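Local coordinates for protein polyhedrin (Simulium ubiquitum cypovirus, PDB 5A9A) that builds the crystalline lattice of the viral occlusion bodies (polyhedra) that probably shelter virus particles outside the insect host, and binds UTP in the crystal, at residues 40-44 against 98-102; 51-57 against 197-203; 113-119 against 174-178. All coordinates share one frame; numbering follows the deposited sequence.

Interaction 1. Residues 40-44 against 98-102. With UTP (uridine 5'-triphosphate), chain B.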
loop_
_atom_site.group_PDB
_atom_site.type_symbol
_atom_site.label_atom_id
_atom_site.label_comp_id
_atom_site.label_asym_id
_atom_site.label_seq_id
_atom_site.Cartn_x
_atom_site.Cartn_y
_atom_site.Cartn_z
ATOM N N PHE A 40 -7.200 -9.537 -16.674
ATOM C CA PHE A 40 -6.433 -9.281 -17.886
ATOM C C PHE A 40 -6.515 -10.474 -18.831
ATOM O O PHE A 40 -6.509 -11.623 -18.391
ATOM C CB PHE A 40 -4.969 -8.996 -17.549
ATOM C CG PHE A 40 -4.760 -7.733 -16.763
ATOM C CD1 PHE A 40 -4.622 -6.514 -17.410
ATOM C CD2 PHE A 40 -4.692 -7.765 -15.380
ATOM C CE1 PHE A 40 -4.423 -5.348 -16.689
ATOM C CE2 PHE A 40 -4.495 -6.605 -14.654
ATOM C CZ PHE A 40 -4.360 -5.396 -15.309
ATOM N N ILE A 41 -6.593 -10.190 -20.126
ATOM C CA ILE A 41 -6.569 -11.230 -21.148
ATOM C C ILE A 41 -5.233 -11.173 -21.871
ATOM O O ILE A 41 -4.744 -10.088 -22.183
ATOM C CB ILE A 41 -7.701 -11.040 -22.174
ATOM C CG1 ILE A 41 -9.034 -10.816 -21.458
ATOM C CG2 ILE A 41 -7.776 -12.249 -23.100
ATOM C CD1 ILE A 41 -10.208 -10.640 -22.396
ATOM N N TYR A 42 -4.647 -12.335 -22.142
ATOM C CA TYR A 42 -3.309 -12.388 -22.725
ATOM C C TYR A 42 -3.267 -13.055 -24.096
ATOM O O TYR A 42 -4.266 -13.601 -24.569
ATOM C CB TYR A 42 -2.350 -13.070 -21.748
ATOM C CG TYR A 42 -2.140 -12.240 -20.507
ATOM C CD1 TYR A 42 -3.007 -12.341 -19.425
ATOM C CD2 TYR A 42 -1.102 -11.325 -20.432
ATOM C CE1 TYR A 42 -2.832 -11.571 -18.296
ATOM C CE2 TYR A 42 -0.915 -10.550 -19.307
ATOM C CZ TYR A 42 -1.782 -10.676 -18.241
ATOM O OH TYR A 42 -1.605 -9.899 -17.121
ATOM N N LYS A 43 -2.099 -12.993 -24.729
ATOM C CA LYS A 43 -1.932 -13.469 -26.095
ATOM C C LYS A 43 -1.989 -14.989 -26.193
ATOM O O LYS A 43 -2.032 -15.535 -27.294
ATOM C CB LYS A 43 -0.611 -12.958 -26.673
ATOM C CG LYS A 43 -0.596 -11.462 -26.959
ATOM C CD LYS A 43 0.812 -10.977 -27.268
ATOM C CE LYS A 43 0.863 -9.470 -27.464
ATOM N NZ LYS A 43 0.558 -9.060 -28.862
ATOM N N ASN A 44 -1.982 -15.671 -25.051
ATOM C CA ASN A 44 -2.171 -17.118 -25.038
ATOM C C ASN A 44 -3.635 -17.475 -24.794
ATOM O O ASN A 44 -3.979 -18.643 -24.632
ATOM C CB ASN A 44 -1.276 -17.786 -23.990
ATOM C CG ASN A 44 -1.571 -17.316 -22.580
ATOM O OD1 ASN A 44 -2.480 -16.516 -22.351
ATOM N ND2 ASN A 44 -0.806 -17.824 -21.620
ATOM N N GLU A 98 6.673 -6.042 -29.524
ATOM C CA GLU A 98 5.727 -6.405 -28.472
ATOM C C GLU A 98 6.208 -7.569 -27.605
ATOM O O GLU A 98 6.992 -8.411 -28.045
ATOM C CB GLU A 98 4.366 -6.748 -29.082
ATOM C CG GLU A 98 3.697 -5.585 -29.789
ATOM C CD GLU A 98 2.327 -5.941 -30.339
ATOM O OE1 GLU A 98 1.740 -6.942 -29.879
ATOM O OE2 GLU A 98 1.837 -5.212 -31.226
ATOM N N LEU A 99 5.728 -7.595 -26.365
ATOM C CA LEU A 99 5.992 -8.701 -25.459
ATOM C C LEU A 99 4.866 -9.724 -25.553
ATOM O O LEU A 99 3.693 -9.361 -25.632
ATOM C CB LEU A 99 6.080 -8.211 -24.011
ATOM C CG LEU A 99 7.310 -7.426 -23.555
ATOM C CD1 LEU A 99 7.170 -7.095 -22.076
ATOM C CD2 LEU A 99 8.593 -8.198 -23.806
ATOM N N PHE A 100 5.230 -11.001 -25.550
ATOM C CA PHE A 100 4.250 -12.071 -25.427
ATOM C C PHE A 100 3.385 -11.874 -24.179
ATOM O O PHE A 100 2.201 -12.211 -24.183
ATOM C CB PHE A 100 4.955 -13.430 -25.344
ATOM C CG PHE A 100 5.518 -13.912 -26.655
ATOM C CD1 PHE A 100 4.990 -13.487 -27.864
ATOM C CD2 PHE A 100 6.576 -14.805 -26.672
ATOM C CE1 PHE A 100 5.514 -13.941 -29.064
ATOM C CE2 PHE A 100 7.103 -15.262 -27.869
ATOM C CZ PHE A 100 6.571 -14.829 -29.065
ATOM N N GLU A 101 3.972 -11.322 -23.120
ATOM C CA GLU A 101 3.314 -11.298 -21.812
ATOM C C GLU A 101 2.574 -10.007 -21.459
ATOM O O GLU A 101 2.105 -9.855 -20.327
ATOM C CB GLU A 101 4.321 -11.592 -20.700
ATOM C CG GLU A 101 4.770 -13.039 -20.638
ATOM C CD GLU A 101 5.307 -13.418 -19.271
ATOM O OE1 GLU A 101 5.133 -12.625 -18.320
ATOM O OE2 GLU A 101 5.901 -14.510 -19.146
ATOM N N TYR A 102 2.469 -9.073 -22.395
ATOM C CA TYR A 102 1.669 -7.884 -22.138
ATOM C C TYR A 102 0.239 -8.146 -22.606
ATOM O O TYR A 102 0.030 -8.661 -23.701
ATOM C CB TYR A 102 2.251 -6.650 -22.827
ATOM C CG TYR A 102 1.528 -5.377 -22.454
ATOM C CD1 TYR A 102 0.338 -5.027 -23.073
ATOM C CD2 TYR A 102 2.028 -4.532 -21.472
ATOM C CE1 TYR A 102 -0.334 -3.878 -22.730
ATOM C CE2 TYR A 102 1.363 -3.373 -21.124
ATOM C CZ TYR A 102 0.181 -3.053 -21.758
ATOM O OH TYR A 102 -0.494 -1.905 -21.426
HETATM P PA UTP B . 14.119 -16.656 -27.931
HETATM O O1A UTP B . 13.949 -15.878 -29.212
HETATM O O2A UTP B . 13.486 -18.018 -27.780
HETATM O O3A UTP B . 15.692 -16.786 -27.611
HETATM O "O5'" UTP B . 13.587 -15.746 -26.720
HETATM P PB UTP B . 16.740 -15.627 -27.999
HETATM O O1B UTP B . 17.940 -15.785 -27.100
HETATM O O2B UTP B . 16.911 -15.628 -29.497
HETATM O O3B UTP B . 15.999 -14.261 -27.574
HETATM P PG UTP B . 16.173 -12.910 -28.434
HETATM O O1G UTP B . 17.283 -13.240 -29.400
HETATM O O2G UTP B . 16.525 -11.859 -27.415
HETATM O O3G UTP B . 14.812 -12.735 -29.059
HETATM C "C5'" UTP B . 12.409 -16.098 -25.999
HETATM C "C4'" UTP B . 11.201 -15.423 -26.633
HETATM O "O4'" UTP B . 10.182 -15.146 -25.670
HETATM C "C1'" UTP B . 9.428 -14.026 -26.135
HETATM C "C2'" UTP B . 10.409 -13.151 -26.900
HETATM O "O2'" UTP B . 9.822 -12.601 -28.084
HETATM C "C3'" UTP B . 11.552 -14.085 -27.265
HETATM O "O3'" UTP B . 11.659 -14.220 -28.682
HETATM N N1 UTP B . 8.772 -13.332 -25.024
HETATM C C6 UTP B . 8.615 -13.953 -23.852
HETATM C C2 UTP B . 8.276 -12.025 -25.193
HETATM O O2 UTP B . 8.413 -11.446 -26.286
HETATM N N3 UTP B . 7.664 -11.397 -24.185
HETATM C C4 UTP B . 7.502 -12.001 -23.001
HETATM O O4 UTP B . 6.926 -11.404 -22.067
HETATM C C5 UTP B . 7.976 -13.294 -22.811
HETATM O O HOH W 1 -0.203 -11.263 -23.614
#
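Lys43 reaches over a run of backbone carbonyls to a salt bridge with Glu98. Its CB starts 3.8 Å from Phe100 O, and CD still lies 3.6 Å from Phe100 O as the extended chain passes over the turn. CE moves on to the preceding carbonyl, 3.4 Å from Leu99 O. A bend at the last torsion (chi4 -86°) then swings NZ to Glu98 OE1 at 2.6 Å, meeting that oxygen almost in line with its C-O bond. The two side chains cross at about a right angle, where both residues are exposed.

Closer to the backbone, a water accepts from Lys43 N (2.8 Å) and donates to both Phe100 O and Tyr102 O, bridging the two main chains, which share no direct hydrogen bond. Beside it, Tyr42 brings the edge of its ring to the loop, CE2 lying 3.3 Å from Glu101 O, while its hydroxyl is tied to Arg48 and Met67 O.

On the other side of the loop, one face of the Phe100 ring meets the nucleotide, and Glu101 N makes a weak hydrogen bond to UTP O4 (3.1 Å, 130° at the hydrogen). Glu101 OE1 is occupied by the backbone amides of Met70 and Asp71. The loop contains a type I beta turn, Leu99 to Tyr102, and it forms part of the UTP pocket together with Arg78, His79, His95 and His96.

Interaction 2. Residues 51-57 against 197-203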
loop_
_atom_site.group_PDB
_atom_site.type_symbol
_atom_site.label_atom_id
_atom_site.label_comp_id
_atom_site.label_asym_id
_atom_site.label_seq_id
_atom_site.Cartn_x
_atom_site.Cartn_y
_atom_site.Cartn_z
ATOM N N ASP A 51 -8.344 -10.142 -7.393
ATOM C CA ASP A 51 -9.567 -9.988 -6.619
ATOM C C ASP A 51 -9.379 -8.990 -5.477
ATOM O O ASP A 51 -8.531 -9.185 -4.606
ATOM C CB ASP A 51 -9.987 -11.358 -6.078
ATOM C CG ASP A 51 -11.149 -11.280 -5.106
ATOM O OD1 ASP A 51 -11.989 -10.372 -5.250
ATOM O OD2 ASP A 51 -11.222 -12.133 -4.194
ATOM N N TYR A 52 -10.178 -7.925 -5.490
ATOM C CA TYR A 52 -10.101 -6.877 -4.474
ATOM C C TYR A 52 -11.358 -6.864 -3.614
ATOM O O TYR A 52 -12.456 -7.138 -4.102
ATOM C CB TYR A 52 -9.980 -5.494 -5.121
ATOM C CG TYR A 52 -8.667 -5.183 -5.807
ATOM C CD1 TYR A 52 -8.444 -5.551 -7.126
ATOM C CD2 TYR A 52 -7.668 -4.476 -5.148
ATOM C CE1 TYR A 52 -7.249 -5.253 -7.761
ATOM C CE2 TYR A 52 -6.473 -4.173 -5.774
ATOM C CZ TYR A 52 -6.270 -4.563 -7.080
ATOM O OH TYR A 52 -5.084 -4.258 -7.707
ATOM N N ASN A 53 -11.203 -6.530 -2.337
ATOM C CA ASN A 53 -12.358 -6.234 -1.496
ATOM C C ASN A 53 -12.046 -5.149 -0.466
ATOM O O ASN A 53 -10.911 -5.023 0.000
ATOM C CB ASN A 53 -12.902 -7.502 -0.817
ATOM C CG ASN A 53 -12.150 -7.865 0.458
ATOM O OD1 ASN A 53 -12.199 -7.141 1.452
ATOM N ND2 ASN A 53 -11.476 -9.005 0.440
ATOM N N ALA A 54 -13.057 -4.352 -0.138
ATOM C CA ALA A 54 -12.923 -3.303 0.868
ATOM C C ALA A 54 -14.308 -2.808 1.272
ATOM O O ALA A 54 -15.263 -2.931 0.506
ATOM C CB ALA A 54 -12.084 -2.156 0.339
ATOM N N PRO A 55 -14.427 -2.266 2.492
ATOM C CA PRO A 55 -15.729 -1.806 2.985
ATOM C C PRO A 55 -16.036 -0.332 2.709
ATOM O O PRO A 55 -17.208 0.043 2.777
ATOM C CB PRO A 55 -15.629 -2.059 4.489
ATOM C CG PRO A 55 -14.183 -1.871 4.796
ATOM C CD PRO A 55 -13.412 -2.290 3.560
ATOM N N GLU A 56 -15.029 0.487 2.408
ATOM C CA GLU A 56 -15.273 1.905 2.134
ATOM C C GLU A 56 -15.069 2.246 0.655
ATOM O O GLU A 56 -15.956 2.803 0.011
ATOM C CB GLU A 56 -14.381 2.796 3.003
ATOM C CG GLU A 56 -14.236 2.334 4.443
ATOM C CD GLU A 56 -15.570 2.085 5.122
ATOM O OE1 GLU A 56 -16.584 2.684 4.702
ATOM O OE2 GLU A 56 -15.602 1.285 6.078
ATOM N N PHE A 57 -13.897 1.923 0.120
ATOM C CA PHE A 57 -13.631 2.138 -1.301
ATOM C C PHE A 57 -12.474 1.282 -1.792
ATOM O O PHE A 57 -11.500 1.072 -1.074
ATOM C CB PHE A 57 -13.347 3.619 -1.595
ATOM C CG PHE A 57 -12.196 4.189 -0.819
ATOM C CD1 PHE A 57 -10.904 4.121 -1.317
ATOM C CD2 PHE A 57 -12.407 4.812 0.400
ATOM C CE1 PHE A 57 -9.840 4.652 -0.602
ATOM C CE2 PHE A 57 -11.351 5.347 1.116
ATOM C CZ PHE A 57 -10.067 5.267 0.616
ATOM N N ASN A 197 -10.940 1.438 8.688
ATOM C CA ASN A 197 -11.590 0.215 8.224
ATOM C C ASN A 197 -11.257 -0.119 6.776
ATOM O O ASN A 197 -11.382 -1.269 6.358
ATOM C CB ASN A 197 -13.110 0.318 8.373
ATOM C CG ASN A 197 -13.601 -0.165 9.724
ATOM O OD1 ASN A 197 -12.809 -0.448 10.623
ATOM N ND2 ASN A 197 -14.916 -0.263 9.871
ATOM N N ASN A 198 -10.842 0.878 6.002
ATOM C CA ASN A 198 -10.613 0.644 4.584
ATOM C C ASN A 198 -9.250 0.019 4.328
ATOM O O ASN A 198 -8.302 0.684 3.914
ATOM C CB ASN A 198 -10.800 1.917 3.757
ATOM C CG ASN A 198 -11.188 1.613 2.325
ATOM O OD1 ASN A 198 -12.210 0.968 2.079
ATOM N ND2 ASN A 198 -10.374 2.063 1.371
ATOM N N ILE A 199 -9.176 -1.277 4.605
ATOM C CA ILE A 199 -8.022 -2.089 4.269
ATOM C C ILE A 199 -8.316 -2.751 2.929
ATOM O O ILE A 199 -9.053 -3.735 2.859
ATOM C CB ILE A 199 -7.777 -3.159 5.342
ATOM C CG1 ILE A 199 -7.689 -2.503 6.721
ATOM C CG2 ILE A 199 -6.511 -3.942 5.038
ATOM C CD1 ILE A 199 -7.774 -3.478 7.872
ATOM N N ILE A 200 -7.756 -2.187 1.867
ATOM C CA ILE A 200 -8.035 -2.651 0.516
ATOM C C ILE A 200 -7.253 -3.932 0.239
ATOM O O ILE A 200 -6.035 -3.904 0.060
ATOM C CB ILE A 200 -7.676 -1.573 -0.524
ATOM C CG1 ILE A 200 -8.388 -0.260 -0.182
ATOM C CG2 ILE A 200 -8.057 -2.028 -1.924
ATOM C CD1 ILE A 200 -7.856 0.942 -0.932
ATOM N N ILE A 201 -7.959 -5.056 0.223
ATOM C CA ILE A 201 -7.326 -6.344 -0.012
ATOM C C ILE A 201 -7.022 -6.537 -1.490
ATOM O O ILE A 201 -7.916 -6.469 -2.331
ATOM C CB ILE A 201 -8.219 -7.519 0.445
ATOM C CG1 ILE A 201 -8.681 -7.326 1.893
ATOM C CG2 ILE A 201 -7.472 -8.842 0.298
ATOM C CD1 ILE A 201 -7.550 -7.274 2.898
ATOM N N ARG A 202 -5.752 -6.769 -1.801
ATOM C CA ARG A 202 -5.352 -7.195 -3.134
ATOM C C ARG A 202 -4.920 -8.648 -3.044
ATOM O O ARG A 202 -3.788 -8.941 -2.652
ATOM C CB ARG A 202 -4.199 -6.336 -3.657
ATOM C CG ARG A 202 -3.841 -6.565 -5.127
ATOM C CD ARG A 202 -2.569 -5.801 -5.487
ATOM N NE ARG A 202 -2.262 -5.805 -6.916
ATOM C CZ ARG A 202 -1.496 -6.709 -7.524
ATOM N NH1 ARG A 202 -0.954 -7.706 -6.837
ATOM N NH2 ARG A 202 -1.266 -6.613 -8.826
ATOM N N ASN A 203 -5.829 -9.558 -3.377
ATOM C CA ASN A 203 -5.517 -10.981 -3.361
ATOM C C ASN A 203 -4.509 -11.301 -4.457
ATOM O O ASN A 203 -4.441 -10.603 -5.472
ATOM C CB ASN A 203 -6.787 -11.816 -3.542
ATOM C CG ASN A 203 -7.701 -11.761 -2.326
ATOM O OD1 ASN A 203 -8.874 -11.399 -2.430
ATOM N ND2 ASN A 203 -7.165 -12.122 -1.167
HETATM O O HOH W 2 -11.414 -5.270 3.357
#
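Tyr52 and Asn53 pair with Arg202 and Ile201 as antiparallel strands at the border of the six-stranded sheet, where 201-208 is the outermost strand within the chain; beyond the strands, Asn198 carries the contact on by its side chain. Asn53 and Ile201 form the hydrogen-bonded pair, with Ile201 N to Asn53 O at 3.0 Å and the return bond from Asn53 N to Ile201 O at 3.3 Å. Asn203 N adds a third bond, to Asp51 O. On the face holding Tyr52, its ring lies alongside the Arg202 chain, and NE reaches the hydroxyl in a weak, bent bond.

At the far end, Asn198 is the centre of an inverse gamma turn just after helix 191-197. Its CG stands anti to the backbone N (chi1 -154°), which turns the amide toward Phe57. OD1 accepts from Glu56 N (2.9 Å) and Phe57 N (2.8 Å), both from the same face of the amide. ND2 donates to Phe57 O at 2.9 Å, with that oxygen only 3° out of the amide plane. The same nitrogen sits 3.1 Å above the centre of the Phe57 ring.

Asn53 ND2 bonds to Cys128 O of a second subunit, tying the strand into the assembly. One asparagine amide thus substitutes for strand pairing, satisfying two backbone N-H groups and a carbonyl where 51-57 and 197-203 no longer pair as strands, the first passing on to strand 57-62.

Interaction 3. Residues 113-119 against 174-178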
loop_
_atom_site.group_PDB
_atom_site.type_symbol
_atom_site.label_atom_id
_atom_site.label_comp_id
_atom_site.label_asym_id
_atom_site.label_seq_id
_atom_site.Cartn_x
_atom_site.Cartn_y
_atom_site.Cartn_z
ATOM N N ASN A 113 -22.463 -2.066 -3.218
ATOM C CA ASN A 113 -23.119 -0.780 -3.047
ATOM C C ASN A 113 -22.170 0.352 -3.429
ATOM O O ASN A 113 -21.618 1.033 -2.563
ATOM C CB ASN A 113 -23.559 -0.640 -1.590
ATOM C CG ASN A 113 -24.353 0.615 -1.336
ATOM O OD1 ASN A 113 -25.024 1.135 -2.229
ATOM N ND2 ASN A 113 -24.294 1.108 -0.103
ATOM N N ILE A 114 -21.989 0.542 -4.734
ATOM C CA ILE A 114 -20.983 1.459 -5.257
ATOM C C ILE A 114 -21.603 2.739 -5.817
ATOM O O ILE A 114 -22.616 2.699 -6.519
ATOM C CB ILE A 114 -20.160 0.765 -6.366
ATOM C CG1 ILE A 114 -19.338 -0.375 -5.759
ATOM C CG2 ILE A 114 -19.255 1.764 -7.076
ATOM C CD1 ILE A 114 -18.748 -1.327 -6.778
ATOM N N CYS A 115 -20.990 3.875 -5.494
ATOM C CA CYS A 115 -21.426 5.159 -6.032
ATOM C C CYS A 115 -20.928 5.287 -7.465
ATOM O O CYS A 115 -19.841 5.812 -7.714
ATOM C CB CYS A 115 -20.883 6.312 -5.186
ATOM S SG CYS A 115 -21.465 7.945 -5.710
ATOM N N TRP A 116 -21.735 4.806 -8.405
ATOM C CA TRP A 116 -21.317 4.700 -9.795
ATOM C C TRP A 116 -20.952 6.056 -10.383
ATOM O O TRP A 116 -20.082 6.151 -11.247
ATOM C CB TRP A 116 -22.421 4.024 -10.609
ATOM C CG TRP A 116 -22.693 2.640 -10.125
ATOM C CD1 TRP A 116 -23.805 2.198 -9.469
ATOM C CD2 TRP A 116 -21.813 1.516 -10.231
ATOM N NE1 TRP A 116 -23.674 0.863 -9.168
ATOM C CE2 TRP A 116 -22.458 0.422 -9.624
ATOM C CE3 TRP A 116 -20.540 1.331 -10.783
ATOM C CZ2 TRP A 116 -21.879 -0.848 -9.562
ATOM C CZ3 TRP A 116 -19.961 0.074 -10.713
ATOM C CH2 TRP A 116 -20.633 -1.002 -10.110
ATOM N N GLU A 117 -21.613 7.102 -9.901
ATOM C CA GLU A 117 -21.310 8.466 -10.315
ATOM C C GLU A 117 -19.852 8.840 -10.034
ATOM O O GLU A 117 -19.249 9.617 -10.775
ATOM C CB GLU A 117 -22.248 9.438 -9.596
ATOM C CG GLU A 117 -21.692 10.836 -9.406
ATOM C CD GLU A 117 -22.641 11.732 -8.631
ATOM O OE1 GLU A 117 -23.629 11.212 -8.070
ATOM O OE2 GLU A 117 -22.394 12.955 -8.576
ATOM N N ASN A 118 -19.288 8.287 -8.965
ATOM C CA ASN A 118 -17.940 8.651 -8.537
ATOM C C ASN A 118 -16.875 7.628 -8.921
ATOM O O ASN A 118 -15.703 7.781 -8.572
ATOM C CB ASN A 118 -17.914 8.885 -7.025
ATOM C CG ASN A 118 -18.458 10.246 -6.638
ATOM O OD1 ASN A 118 -18.999 10.969 -7.474
ATOM N ND2 ASN A 118 -18.316 10.603 -5.368
ATOM N N VAL A 119 -17.285 6.587 -9.635
ATOM C CA VAL A 119 -16.345 5.591 -10.131
ATOM C C VAL A 119 -15.419 6.199 -11.181
ATOM O O VAL A 119 -15.853 6.965 -12.047
ATOM C CB VAL A 119 -17.085 4.378 -10.740
ATOM C CG1 VAL A 119 -16.140 3.532 -11.586
ATOM C CG2 VAL A 119 -17.722 3.542 -9.642
ATOM N N LYS A 174 -10.837 3.690 -9.114
ATOM C CA LYS A 174 -11.480 4.059 -7.859
ATOM C C LYS A 174 -12.934 3.598 -7.868
ATOM O O LYS A 174 -13.706 3.988 -8.740
ATOM C CB LYS A 174 -11.428 5.576 -7.656
ATOM C CG LYS A 174 -11.935 6.031 -6.296
ATOM C CD LYS A 174 -12.918 7.188 -6.409
ATOM C CE LYS A 174 -12.256 8.456 -6.924
ATOM N NZ LYS A 174 -13.071 9.659 -6.593
ATOM N N PHE A 175 -13.300 2.763 -6.899
ATOM C CA PHE A 175 -14.680 2.310 -6.750
ATOM C C PHE A 175 -15.158 2.575 -5.326
ATOM O O PHE A 175 -14.938 1.756 -4.440
ATOM C CB PHE A 175 -14.794 0.815 -7.065
ATOM C CG PHE A 175 -14.320 0.447 -8.442
ATOM C CD1 PHE A 175 -15.176 0.520 -9.528
ATOM C CD2 PHE A 175 -13.018 0.024 -8.649
ATOM C CE1 PHE A 175 -14.736 0.185 -10.799
ATOM C CE2 PHE A 175 -12.577 -0.316 -9.914
ATOM C CZ PHE A 175 -13.437 -0.236 -10.989
ATOM N N PRO A 176 -15.812 3.725 -5.103
ATOM C CA PRO A 176 -16.202 4.148 -3.755
ATOM C C PRO A 176 -17.616 3.724 -3.362
ATOM O O PRO A 176 -18.495 3.617 -4.217
ATOM C CB PRO A 176 -16.108 5.670 -3.846
ATOM C CG PRO A 176 -16.507 5.967 -5.263
ATOM C CD PRO A 176 -16.098 4.768 -6.103
ATOM N N SER A 177 -17.824 3.491 -2.069
ATOM C CA SER A 177 -19.130 3.090 -1.554
ATOM C C SER A 177 -20.142 4.225 -1.658
ATOM O O SER A 177 -19.773 5.401 -1.636
ATOM C CB SER A 177 -19.024 2.679 -0.081
ATOM O OG SER A 177 -17.923 1.820 0.155
ATOM N N ARG A 178 -21.417 3.866 -1.774
ATOM C CA ARG A 178 -22.497 4.816 -1.552
ATOM C C ARG A 178 -22.609 5.058 -0.056
ATOM O O ARG A 178 -22.303 4.173 0.746
ATOM C CB ARG A 178 -23.835 4.263 -2.041
ATOM C CG ARG A 178 -24.053 4.261 -3.539
ATOM C CD ARG A 178 -25.526 3.997 -3.823
ATOM N NE ARG A 178 -25.811 3.713 -5.227
ATOM C CZ ARG A 178 -25.813 2.495 -5.763
ATOM N NH1 ARG A 178 -25.526 1.434 -5.021
ATOM N NH2 ARG A 178 -26.101 2.340 -7.048
HETATM O O HOH W 3 -24.763 -0.892 -6.973
HETATM O O HOH W 4 -14.698 10.262 -8.517
#
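Asn113 and Arg178 meet twice, by backbone and by side chain, on the polar, water-bearing side of the contact. Backbone pairing comes first: Arg178 N donates to Asn113 O, and Cys115 N donates nearly straight to Pro176 O (2.8 Å, 161° at the hydrogen), framing the single bridge of Ile114 with Ser177. The arginine chain then runs extended from CG to NE, bringing NH1 to Asn113 OD1 at 2.9 Å. Here the bond lies in both planes, the amide and the guanidinium being nearly coplanar, 28° apart. Asn113 can present this oxygen because its CG is anti to the backbone N (chi1 -175°). Over the centre of the guanidinium, Ile114 O lies 3.3 Å above the plane, while NH2 reaches the edge of the indole, 3.3 Å from Trp116 CD1.

The close-packed part is the apolar other end, where Val119 CG1 lies 3.7 Å from Phe175 CE1, Val119 CG2 sits near the Pro176 ring, and Asn118 CB comes within 3.7 Å of Pro176 CG.

At the margins, water does the bridging. One molecule accepts from both Trp116 NE1 and Arg178 NH1. A second accepts from Lys174 NZ (2.6 Å) and donates to Asn118 O, so the ammonium group meets that carbonyl through solvent; NZ also has a weak bond to Asn197 OD1 of the third subunit. No carboxylate of the two segments pairs with the guanidinium: Asn113 OD1 is bonded in its plane, and Ile114 O merely lies over its face, where the partial negative charge would probably suit the cation.

In the fold
From the N terminus, strand 34-41 ends within segment 40-44, where interaction 1 closes a loop onto 98-102. Strand 47-54 follows and opens interaction 2, which closes only at 197-203, so the two contacts cross along the chain. Interaction 3 comes after interaction 1 has closed and lies nested inside the loop of interaction 2. Interactions 1 and 2 sit on neighbouring strands of the six-stranded sheet, with centres 27 Å apart. Interaction 3 anchors the loop before strand 120-124 to strand 170-176. It touches interaction 2 within the four-stranded sheet, where Phe57 packs on Pro176; segment 51-57 links the sheets by running from strand 47-54 of one to strand 57-62 of the other.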